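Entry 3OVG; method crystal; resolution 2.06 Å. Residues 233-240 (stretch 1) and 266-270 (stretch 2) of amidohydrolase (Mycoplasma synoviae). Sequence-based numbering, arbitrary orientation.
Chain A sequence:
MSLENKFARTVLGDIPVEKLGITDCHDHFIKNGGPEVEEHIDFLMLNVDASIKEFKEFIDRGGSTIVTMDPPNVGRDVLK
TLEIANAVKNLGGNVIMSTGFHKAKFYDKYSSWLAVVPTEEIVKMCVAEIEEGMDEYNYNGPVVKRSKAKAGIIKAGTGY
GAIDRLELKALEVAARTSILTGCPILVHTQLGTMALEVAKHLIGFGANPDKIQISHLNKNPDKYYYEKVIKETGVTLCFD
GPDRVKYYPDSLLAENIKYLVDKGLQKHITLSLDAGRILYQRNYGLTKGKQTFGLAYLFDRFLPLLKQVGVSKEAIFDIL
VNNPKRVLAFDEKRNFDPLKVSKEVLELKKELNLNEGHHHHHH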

ATOM      1  N   THR A 233     -40.162  14.653   0.710  1.00 18.17           N
ATOM      2  CA  THR A 233     -40.157  13.939   1.997  1.00 19.70           C
ATOM      3  C   THR A 233     -40.339  14.803   3.244  1.00 19.05           C
ATOM      4  O   THR A 233     -40.846  14.331   4.272  1.00 17.58           O
ATOM      5  CB  THR A 233     -38.890  13.090   2.162  1.00 20.30           C
ATOM      6  OG1 THR A 233     -37.746  13.947   2.392  1.00 16.24           O
ATOM      7  CG2 THR A 233     -38.675  12.228   0.900  1.00 18.25           C
ATOM      8  N   GLY A 234     -39.936  16.062   3.153  1.00 18.84           N
ATOM      9  CA  GLY A 234     -40.128  16.996   4.245  1.00 18.29           C
ATOM     10  C   GLY A 234     -39.048  16.882   5.312  1.00 18.94           C
ATOM     11  O   GLY A 234     -39.185  17.438   6.412  1.00 19.72           O
ATOM     12  N   VAL A 235     -37.982  16.142   5.019  1.00 18.45           N
ATOM     13  CA  VAL A 235     -36.895  15.982   5.984  1.00 17.67           C
ATOM     14  C   VAL A 235     -36.057  17.254   5.986  1.00 17.71           C
ATOM     15  O   VAL A 235     -36.346  18.195   5.248  1.00 16.39           O
ATOM     16  CB  VAL A 235     -36.013  14.736   5.710  1.00 16.61           C
ATOM     17  CG1 VAL A 235     -36.846  13.445   5.824  1.00 16.32           C
ATOM     18  CG2 VAL A 235     -35.313  14.840   4.356  1.00 15.88           C
ATOM     19  N   THR A 236     -35.049  17.295   6.848  1.00 17.58           N
ATOM     20  CA  THR A 236     -34.158  18.462   6.965  1.00 16.25           C
ATOM     21  C   THR A 236     -32.742  18.015   6.556  1.00 16.36           C
ATOM     22  O   THR A 236     -32.271  16.913   6.930  1.00 15.27           O
ATOM     23  CB  THR A 236     -34.197  19.025   8.415  1.00 15.98           C
ATOM     24  OG1 THR A 236     -35.518  19.482   8.705  1.00 16.76           O
ATOM     25  CG2 THR A 236     -33.172  20.156   8.661  1.00 16.87           C
ATOM     26  N   LEU A 237     -32.102  18.839   5.738  1.00 12.86           N
ATOM     27  CA  LEU A 237     -30.730  18.599   5.300  1.00 15.09           C
ATOM     28  C   LEU A 237     -29.786  19.282   6.283  1.00 14.56           C
ATOM     29  O   LEU A 237     -29.866  20.483   6.467  1.00 15.86           O
ATOM     30  CB  LEU A 237     -30.507  19.138   3.858  1.00 14.54           C
ATOM     31  CG  LEU A 237     -31.508  18.613   2.813  1.00 16.25           C
ATOM     32  CD1 LEU A 237     -31.232  19.090   1.375  1.00 15.25           C
ATOM     33  CD2 LEU A 237     -31.610  17.063   2.886  1.00 14.78           C
ATOM     34  N   CYS A 238     -28.933  18.505   6.951  1.00 16.20           N
ATOM     35  CA  CYS A 238     -27.890  19.055   7.814  1.00 15.72           C
ATOM     36  C   CYS A 238     -26.606  19.190   7.017  1.00 16.15           C
ATOM     37  O   CYS A 238     -25.938  18.217   6.743  1.00 16.29           O
ATOM     38  CB  CYS A 238     -27.639  18.174   9.046  1.00 17.07           C
ATOM     39  SG  CYS A 238     -26.366  18.870  10.156  1.00 18.44           S
ATOM     40  N   PHE A 239     -26.250  20.409   6.630  1.00 16.74           N
ATOM     41  CA  PHE A 239     -25.031  20.596   5.869  1.00 16.59           C
ATOM     42  C   PHE A 239     -23.821  20.740   6.750  1.00 17.65           C
ATOM     43  O   PHE A 239     -23.840  21.520   7.705  1.00 16.76           O
ATOM     44  CB  PHE A 239     -25.132  21.862   4.998  1.00 14.61           C
ATOM     45  CG  PHE A 239     -26.099  21.734   3.889  1.00 16.83           C
ATOM     46  CD1 PHE A 239     -25.820  20.898   2.807  1.00 18.56           C
ATOM     47  CD2 PHE A 239     -27.301  22.434   3.907  1.00 17.03           C
ATOM     48  CE1 PHE A 239     -26.717  20.780   1.750  1.00 16.12           C
ATOM     49  CE2 PHE A 239     -28.203  22.308   2.855  1.00 17.48           C
ATOM     50  CZ  PHE A 239     -27.908  21.477   1.782  1.00 15.67           C
ATOM     51  N   ASP A 240     -22.736  20.056   6.397  1.00 16.91           N
ATOM     52  CA  ASP A 240     -21.432  20.568   6.803  1.00 17.30           C
ATOM     53  C   ASP A 240     -20.767  21.073   5.510  1.00 17.60           C
ATOM     54  O   ASP A 240     -21.478  21.343   4.539  1.00 15.67           O
ATOM     55  CB  ASP A 240     -20.631  19.493   7.513  1.00 17.76           C
ATOM     56  CG  ASP A 240     -20.372  18.315   6.622  1.00 20.35           C
ATOM     57  OD1 ASP A 240     -19.216  18.174   6.186  1.00 25.42           O
ATOM     58  OD2 ASP A 240     -21.319  17.538   6.354  1.00 22.47           O
ATOM     59  N   GLN A 266     -36.231  27.343   3.491  1.00 16.10           N
ATOM     60  CA  GLN A 266     -35.326  27.692   4.593  1.00 18.32           C
ATOM     61  C   GLN A 266     -35.598  26.980   5.932  1.00 17.95           C
ATOM     62  O   GLN A 266     -34.718  26.908   6.798  1.00 18.55           O
ATOM     63  CB  GLN A 266     -35.325  29.192   4.853  1.00 18.68           C
ATOM     64  CG  GLN A 266     -36.624  29.717   5.473  1.00 18.11           C
ATOM     65  CD  GLN A 266     -36.673  31.217   5.393  1.00 21.97           C
ATOM     66  OE1 GLN A 266     -36.680  31.776   4.293  1.00 22.08           O
ATOM     67  NE2 GLN A 266     -36.645  31.887   6.553  1.00 21.91           N
ATOM     68  N   LYS A 267     -36.802  26.476   6.128  1.00 16.15           N
ATOM     69  CA  LYS A 267     -37.086  25.733   7.361  1.00 16.02           C
ATOM     70  C   LYS A 267     -36.535  24.293   7.366  1.00 17.80           C
ATOM     71  O   LYS A 267     -36.653  23.594   8.374  1.00 19.67           O
ATOM     72  CB  LYS A 267     -38.590  25.688   7.606  1.00 20.98           C
ATOM     73  CG  LYS A 267     -39.260  27.065   7.775  1.00 25.42           C
ATOM     74  CD  LYS A 267     -39.196  27.559   9.219  1.00 23.24           C
ATOM     75  CE  LYS A 267     -39.867  28.940   9.352  1.00 27.26           C
ATOM     76  NZ  LYS A 267     -39.661  29.460  10.737  1.00 30.50           N
ATOM     77  N   HIS A 268     -35.934  23.865   6.256  1.00 15.37           N
ATOM     78  CA  HIS A 268     -35.452  22.490   6.093  1.00 16.77           C
ATOM     79  C   HIS A 268     -33.940  22.344   6.015  1.00 16.86           C
ATOM     80  O   HIS A 268     -33.441  21.375   5.450  1.00 14.39           O
ATOM     81  CB  HIS A 268     -36.112  21.879   4.872  1.00 15.65           C
ATOM     82  CG  HIS A 268     -37.578  21.729   5.053  1.00 17.56           C
ATOM     83  ND1 HIS A 268     -38.153  20.557   5.495  1.00 17.83           N
ATOM     84  CD2 HIS A 268     -38.585  22.629   4.930  1.00 15.81           C
ATOM     85  CE1 HIS A 268     -39.460  20.733   5.606  1.00 19.90           C
ATOM     86  NE2 HIS A 268     -39.747  21.979   5.266  1.00 16.58           N
ATOM     87  N   ILE A 269     -33.234  23.279   6.644  1.00 14.96           N
ATOM     88  CA  ILE A 269     -31.794  23.349   6.561  1.00 14.06           C
ATOM     89  C   ILE A 269     -31.192  23.556   7.946  1.00 16.72           C
ATOM     90  O   ILE A 269     -31.561  24.493   8.664  1.00 16.40           O
ATOM     91  CB  ILE A 269     -31.377  24.533   5.683  1.00 14.75           C
ATOM     92  CG1 ILE A 269     -32.009  24.410   4.294  1.00 15.54           C
ATOM     93  CG2 ILE A 269     -29.839  24.647   5.612  1.00 13.51           C
ATOM     94  CD1 ILE A 269     -31.655  25.577   3.357  1.00 14.40           C
ATOM     95  N   THR A 270     -30.236  22.717   8.323  1.00 14.56           N
ATOM     96  CA  THR A 270     -29.448  23.062   9.490  1.00 15.75           C
ATOM     97  C   THR A 270     -27.981  23.112   9.076  1.00 15.44           C
ATOM     98  O   THR A 270     -27.631  22.761   7.934  1.00 16.07           O
ATOM     99  CB  THR A 270     -29.662  22.059  10.653  1.00 15.62           C
ATOM    100  OG1 THR A 270     -29.404  20.750  10.171  1.00 13.48           O
ATOM    101  CG2 THR A 270     -31.105  22.137  11.161  1.00 14.73           C
TER

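Two neighbouring strands of one chain pair in parallel through three backbone hydrogen bonds, and a histidine side chain extends the ladder by one more bond into the loop before the first strand. The backbone bonds alternate in direction, as parallel pairing requires: L237 N donates to H268 O (2.9 Å), T270 N donates to L237 O (2.9 Å), and F239 N donates to T270 O (3.0 Å). L237 thus uses both its N and its O on the same neighbour, reaching the residues before and after I269, its bridge partner. Two CA-H...O contacts share acceptors with these bonds: T236 CA with H268 O (3.4 Å) and I269 CA with L237 O (3.5 Å).

Ahead of the strand pairing, H268 takes over with its side chain. With chi1 at -65° (m) and chi2 at -95°, the ring brings H268 ND1 to V235 O, to which it donates a hydrogen bond of 3.0 Å. The accepting carbonyl lies at the ring edge, near its plane, where a ring N-H can point at it. G234 O also lies at this edge, 3.4 Å from H268 CE1. H268 therefore holds stretch 1 twice, through its main-chain O and through its imidazole, and it has the largest area covered by the other stretch, 88 Å². G234 follows a helix and turns the chain with positive phi (82°), a conformation that favours glycine.

The side chains follow the alternation of the strands. L237 and I269 lie on one face of the sheet, both with m,t rotamers; C238 and T270 lie on the other. On the latter face the pair is close, with C238 CB 3.3 Å from T270 OG1, a hydroxyl that is hydrogen-bonded elsewhere in the structure. T270 CG2 instead meets T236 CG2 at 3.8 Å, so the methyls of two threonines pack together, while T236 OG1 also finds a hydrogen bond elsewhere in the structure. The beta-branched threonines and I269 suit these extended backbones.

The CA-to-CB bond of F239 points sideways to stretch 2, but the end of its side chain comes nearer: F239 CD2 lies 3.8 Å from I269 CG2, which sits at the ring edge, near its plane. This apolar contact adds to the hydrogen bond made by the F239 backbone. Altogether the stretches bury 395 Å² between them, and the residues from T236 to F239, with I269 and T270, are all buried, whereas K267 is exposed and its side chain does not reach stretch 1.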